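Local coordinates for ABC transporter, solute-binding protein (Staphylococcus aureus, PDB 6LKK) that binds glucose 6-phosphate in the cleft between two lobes and appears to act as its extracellular sensor in a two-component system, at residues Met98-Ile112 with Val177-Gln190. Numbering follows the deposited sequence.
Sequences MPTVIVVNSDLQGDI and VAKGKYYAGLSYEQ. With G6P (6-O-phosphono-alpha-D-glucopyranose), chain B.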
# COMPACT_ATOMS: atom_id res chain seq x y z
N MET A 98 -4.79 1.09 4.05
CA MET A 98 -3.70 0.14 4.29
C MET A 98 -2.71 0.74 5.27
O MET A 98 -1.87 1.57 4.89
CB MET A 98 -3.00 -0.22 2.99
CG MET A 98 -2.04 -1.39 3.12
SD MET A 98 -2.89 -2.95 3.41
CE MET A 98 -3.59 -3.22 1.78
N PRO A 99 -2.75 0.34 6.54
CA PRO A 99 -1.70 0.75 7.47
C PRO A 99 -0.35 0.20 7.04
O PRO A 99 -0.24 -0.96 6.63
CB PRO A 99 -2.15 0.16 8.81
CG PRO A 99 -3.60 -0.09 8.66
CD PRO A 99 -3.81 -0.43 7.22
N THR A 100 0.67 1.04 7.12
CA THR A 100 2.03 0.55 7.08
C THR A 100 2.41 0.05 8.47
O THR A 100 1.88 0.51 9.48
CB THR A 100 3.00 1.64 6.61
OG1 THR A 100 2.94 2.75 7.51
CG2 THR A 100 2.63 2.11 5.21
N VAL A 101 3.30 -0.94 8.51
CA VAL A 101 3.62 -1.62 9.76
C VAL A 101 5.10 -1.97 9.80
O VAL A 101 5.79 -2.02 8.77
CB VAL A 101 2.79 -2.91 9.97
CG1 VAL A 101 1.30 -2.60 9.95
CG2 VAL A 101 3.13 -3.95 8.92
N ILE A 102 5.58 -2.22 11.01
CA ILE A 102 6.84 -2.91 11.23
C ILE A 102 6.53 -4.38 11.42
O ILE A 102 5.59 -4.74 12.13
CB ILE A 102 7.58 -2.34 12.45
CG1 ILE A 102 7.96 -0.88 12.22
CG2 ILE A 102 8.82 -3.17 12.78
CD1 ILE A 102 8.41 -0.16 13.48
N VAL A 103 7.31 -5.25 10.77
CA VAL A 103 7.21 -6.68 10.97
C VAL A 103 8.47 -7.16 11.68
O VAL A 103 9.58 -6.74 11.35
CB VAL A 103 6.98 -7.44 9.65
CG1 VAL A 103 5.57 -7.17 9.14
CG2 VAL A 103 8.03 -7.07 8.62
N VAL A 104 8.28 -8.02 12.67
CA VAL A 104 9.35 -8.52 13.52
C VAL A 104 9.33 -10.04 13.46
O VAL A 104 8.26 -10.65 13.51
CB VAL A 104 9.19 -8.03 14.97
CG1 VAL A 104 10.31 -8.57 15.86
CG2 VAL A 104 9.16 -6.51 15.02
N ASN A 105 10.51 -10.64 13.36
CA ASN A 105 10.61 -12.10 13.43
C ASN A 105 10.60 -12.49 14.90
O ASN A 105 11.53 -12.16 15.65
CB ASN A 105 11.85 -12.61 12.72
CG ASN A 105 11.95 -14.12 12.74
OD1 ASN A 105 11.96 -14.74 13.81
ND2 ASN A 105 11.99 -14.74 11.57
N SER A 106 9.55 -13.19 15.32
CA SER A 106 9.34 -13.50 16.73
C SER A 106 10.16 -14.69 17.21
O SER A 106 10.20 -14.94 18.42
CB SER A 106 7.85 -13.75 16.98
OG SER A 106 7.35 -14.76 16.11
N ASP A 107 10.81 -15.43 16.31
CA ASP A 107 11.75 -16.46 16.72
C ASP A 107 13.15 -15.91 16.94
O ASP A 107 13.89 -16.42 17.79
CB ASP A 107 11.80 -17.59 15.69
CG ASP A 107 10.69 -18.60 15.86
OD1 ASP A 107 9.93 -18.49 16.85
OD2 ASP A 107 10.57 -19.51 15.01
N LEU A 108 13.53 -14.86 16.21
CA LEU A 108 14.83 -14.22 16.40
C LEU A 108 14.80 -13.14 17.46
O LEU A 108 15.84 -12.83 18.05
CB LEU A 108 15.31 -13.61 15.08
CG LEU A 108 15.58 -14.57 13.93
CD1 LEU A 108 15.84 -13.80 12.65
CD2 LEU A 108 16.75 -15.48 14.26
N GLN A 109 13.62 -12.57 17.73
CA GLN A 109 13.53 -11.37 18.55
C GLN A 109 14.08 -11.62 19.95
O GLN A 109 14.82 -10.78 20.49
CB GLN A 109 12.08 -10.91 18.62
CG GLN A 109 11.87 -9.63 19.40
CD GLN A 109 10.42 -9.19 19.39
OE1 GLN A 109 9.52 -9.98 19.09
NE2 GLN A 109 10.19 -7.93 19.71
N GLY A 110 13.74 -12.75 20.56
CA GLY A 110 14.13 -12.97 21.94
C GLY A 110 13.57 -11.88 22.83
O GLY A 110 12.39 -11.52 22.75
N ASP A 111 14.42 -11.32 23.68
CA ASP A 111 14.02 -10.29 24.63
C ASP A 111 14.11 -8.88 24.06
O ASP A 111 13.83 -7.92 24.78
CB ASP A 111 14.87 -10.38 25.90
CG ASP A 111 14.61 -11.65 26.69
OD1 ASP A 111 13.47 -12.16 26.64
OD2 ASP A 111 15.55 -12.14 27.35
N ILE A 112 14.49 -8.73 22.79
CA ILE A 112 14.58 -7.41 22.18
C ILE A 112 13.19 -6.81 22.08
O ILE A 112 12.26 -7.43 21.55
CB ILE A 112 15.23 -7.49 20.79
CG1 ILE A 112 16.63 -8.12 20.87
CG2 ILE A 112 15.31 -6.10 20.16
CD1 ILE A 112 17.17 -8.54 19.52
N VAL A 177 12.13 -11.26 6.37
CA VAL A 177 11.86 -11.22 7.81
C VAL A 177 11.21 -12.52 8.25
O VAL A 177 11.62 -13.15 9.22
CB VAL A 177 11.00 -10.00 8.17
CG1 VAL A 177 10.55 -10.07 9.62
CG2 VAL A 177 11.76 -8.71 7.93
N ALA A 178 10.16 -12.94 7.52
CA ALA A 178 9.44 -14.15 7.90
C ALA A 178 10.35 -15.37 7.88
O ALA A 178 10.21 -16.27 8.72
CB ALA A 178 8.26 -14.37 6.96
N LYS A 179 11.29 -15.42 6.94
CA LYS A 179 12.19 -16.56 6.80
C LYS A 179 13.45 -16.45 7.65
O LYS A 179 14.31 -17.33 7.58
CB LYS A 179 12.58 -16.74 5.33
CG LYS A 179 11.44 -17.24 4.46
CD LYS A 179 11.86 -17.41 3.02
CE LYS A 179 10.72 -17.95 2.17
NZ LYS A 179 11.12 -18.15 0.76
N GLY A 180 13.57 -15.39 8.46
CA GLY A 180 14.65 -15.30 9.42
C GLY A 180 15.93 -14.69 8.92
O GLY A 180 16.96 -14.83 9.59
N LYS A 181 15.91 -14.01 7.77
CA LYS A 181 17.12 -13.34 7.30
C LYS A 181 17.30 -11.98 7.96
O LYS A 181 18.44 -11.50 8.06
CB LYS A 181 17.07 -13.19 5.78
CG LYS A 181 18.33 -12.58 5.19
CD LYS A 181 18.25 -12.47 3.68
CE LYS A 181 19.54 -11.92 3.10
NZ LYS A 181 19.46 -11.72 1.63
N TYR A 182 16.22 -11.36 8.42
CA TYR A 182 16.28 -10.10 9.13
C TYR A 182 15.44 -10.19 10.39
O TYR A 182 14.46 -10.93 10.45
CB TYR A 182 15.77 -8.93 8.26
CG TYR A 182 16.59 -8.68 7.02
CD1 TYR A 182 17.82 -8.05 7.09
CD2 TYR A 182 16.12 -9.08 5.77
CE1 TYR A 182 18.57 -7.82 5.95
CE2 TYR A 182 16.87 -8.85 4.63
CZ TYR A 182 18.09 -8.22 4.72
OH TYR A 182 18.83 -8.00 3.59
N TYR A 183 15.85 -9.42 11.40
CA TYR A 183 15.09 -9.37 12.65
C TYR A 183 13.78 -8.62 12.48
O TYR A 183 12.79 -8.94 13.15
CB TYR A 183 15.93 -8.71 13.74
CG TYR A 183 16.91 -9.65 14.41
CD1 TYR A 183 17.80 -10.41 13.67
CD2 TYR A 183 16.95 -9.76 15.80
CE1 TYR A 183 18.69 -11.27 14.28
CE2 TYR A 183 17.84 -10.61 16.42
CZ TYR A 183 18.71 -11.36 15.66
OH TYR A 183 19.59 -12.21 16.27
N ALA A 184 13.74 -7.62 11.60
CA ALA A 184 12.54 -6.82 11.44
C ALA A 184 12.62 -6.08 10.11
O ALA A 184 13.68 -6.00 9.48
CB ALA A 184 12.36 -5.83 12.60
N GLY A 185 11.48 -5.55 9.68
CA GLY A 185 11.42 -4.84 8.42
C GLY A 185 10.22 -3.92 8.36
O GLY A 185 9.31 -3.98 9.19
N LEU A 186 10.24 -3.05 7.35
CA LEU A 186 9.18 -2.08 7.11
C LEU A 186 8.28 -2.60 6.00
O LEU A 186 8.72 -2.74 4.85
CB LEU A 186 9.76 -0.72 6.77
CG LEU A 186 10.71 -0.10 7.80
CD1 LEU A 186 10.99 1.35 7.43
CD2 LEU A 186 10.15 -0.19 9.21
N SER A 187 7.02 -2.86 6.33
CA SER A 187 6.10 -3.56 5.43
C SER A 187 4.75 -2.86 5.49
O SER A 187 4.63 -1.68 5.85
CB SER A 187 6.03 -5.05 5.81
OG SER A 187 5.16 -5.76 4.97
N TYR A 188 3.70 -3.58 5.09
CA TYR A 188 2.34 -3.07 5.20
C TYR A 188 1.43 -4.20 5.65
O TYR A 188 1.77 -5.38 5.57
CB TYR A 188 1.85 -2.45 3.88
CG TYR A 188 1.77 -3.38 2.70
CD1 TYR A 188 2.89 -3.64 1.92
CD2 TYR A 188 0.57 -3.98 2.34
CE1 TYR A 188 2.82 -4.48 0.82
CE2 TYR A 188 0.49 -4.82 1.24
CZ TYR A 188 1.62 -5.07 0.49
OH TYR A 188 1.55 -5.91 -0.60
N GLU A 189 0.24 -3.81 6.12
CA GLU A 189 -0.58 -4.70 6.93
C GLU A 189 -0.93 -5.99 6.20
O GLU A 189 -0.81 -7.09 6.77
CB GLU A 189 -1.85 -3.96 7.36
CG GLU A 189 -2.66 -4.68 8.41
CD GLU A 189 -3.78 -3.82 8.94
OE1 GLU A 189 -4.72 -3.53 8.17
OE2 GLU A 189 -3.70 -3.40 10.12
N GLN A 190 -1.39 -5.90 4.95
CA GLN A 190 -1.86 -7.10 4.26
C GLN A 190 -0.72 -8.06 3.96
O GLN A 190 -0.89 -9.29 4.04
CB GLN A 190 -2.58 -6.72 2.96
CG GLN A 190 -4.05 -6.42 3.14
CD GLN A 190 -4.79 -7.57 3.78
OE1 GLN A 190 -4.69 -8.72 3.33
NE2 GLN A 190 -5.52 -7.29 4.86
C1 G6P B . 1.64 -0.05 -0.32
C2 G6P B . 0.14 0.10 -0.67
C3 G6P B . -0.44 -1.05 -1.41
C4 G6P B . 0.52 -1.60 -2.36
C5 G6P B . 1.67 -2.25 -1.59
C6 G6P B . 2.74 -2.70 -2.52
O1 G6P B . 1.85 0.18 1.04
O2 G6P B . -0.62 0.29 0.54
O3 G6P B . -1.64 -0.56 -2.16
O4 G6P B . -0.11 -2.62 -3.17
O5 G6P B . 2.29 -1.33 -0.61
O6 G6P B . 3.20 -1.59 -3.26
P G6P B . 4.86 -1.27 -3.36
O1P G6P B . 5.05 -0.10 -4.31
O2P G6P B . 5.60 -2.51 -3.89
O3P G6P B . 5.37 -0.91 -2.01
O HOH W 1 18.01 -14.31 17.80
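The side-chain amide of Asn105 bonds across to Val177 at the end of helix 170-178 while holding the turn that follows its own strand. Its ND2 donates an almost straight bond (2.9 Å) to Val177 O, which lies in the amide plane and also takes Gly180 N in the Schellman motif ending the helix. OD1 accepts from Asp107 N, an Asx turn, and from Leu108 N, an Asx motif, the two approaching from opposite faces of the amide plane. With CG anti to the backbone N (chi1 -178°), the amide reaches the helix end while Asn105 N bonds to Tyr183 O. Beyond this turn Leu108 CB sits centrally over one face of the Tyr183 ring, 4.0 Å from its centroid, and Ile112 CD1 meets the ring edge.

From here the antiparallel ladder extends to the sugar, 184-188 running toward it and 98-105 away. Val103 N to Gly185 O and Gly185 N to Val103 O are both 2.8 Å; Ile102 and Leu186 lie side by side on the other face. Toward the ligand, Glu189 N bonds to Pro99 O (2.9 Å), while Glu189 OE1 forms a salt bridge with Lys253 and OE2 a hydrogen bond with Tyr206. Met98 sulfur lies at the Tyr188 ring edge, a Met-aromatic contact. One ring face receives the sugar, O5 lying 3.5 Å from Tyr188 CD1. Met98 CG touches both ring and sugar, so the ladder ends as an apolar and aromatic pocket wall.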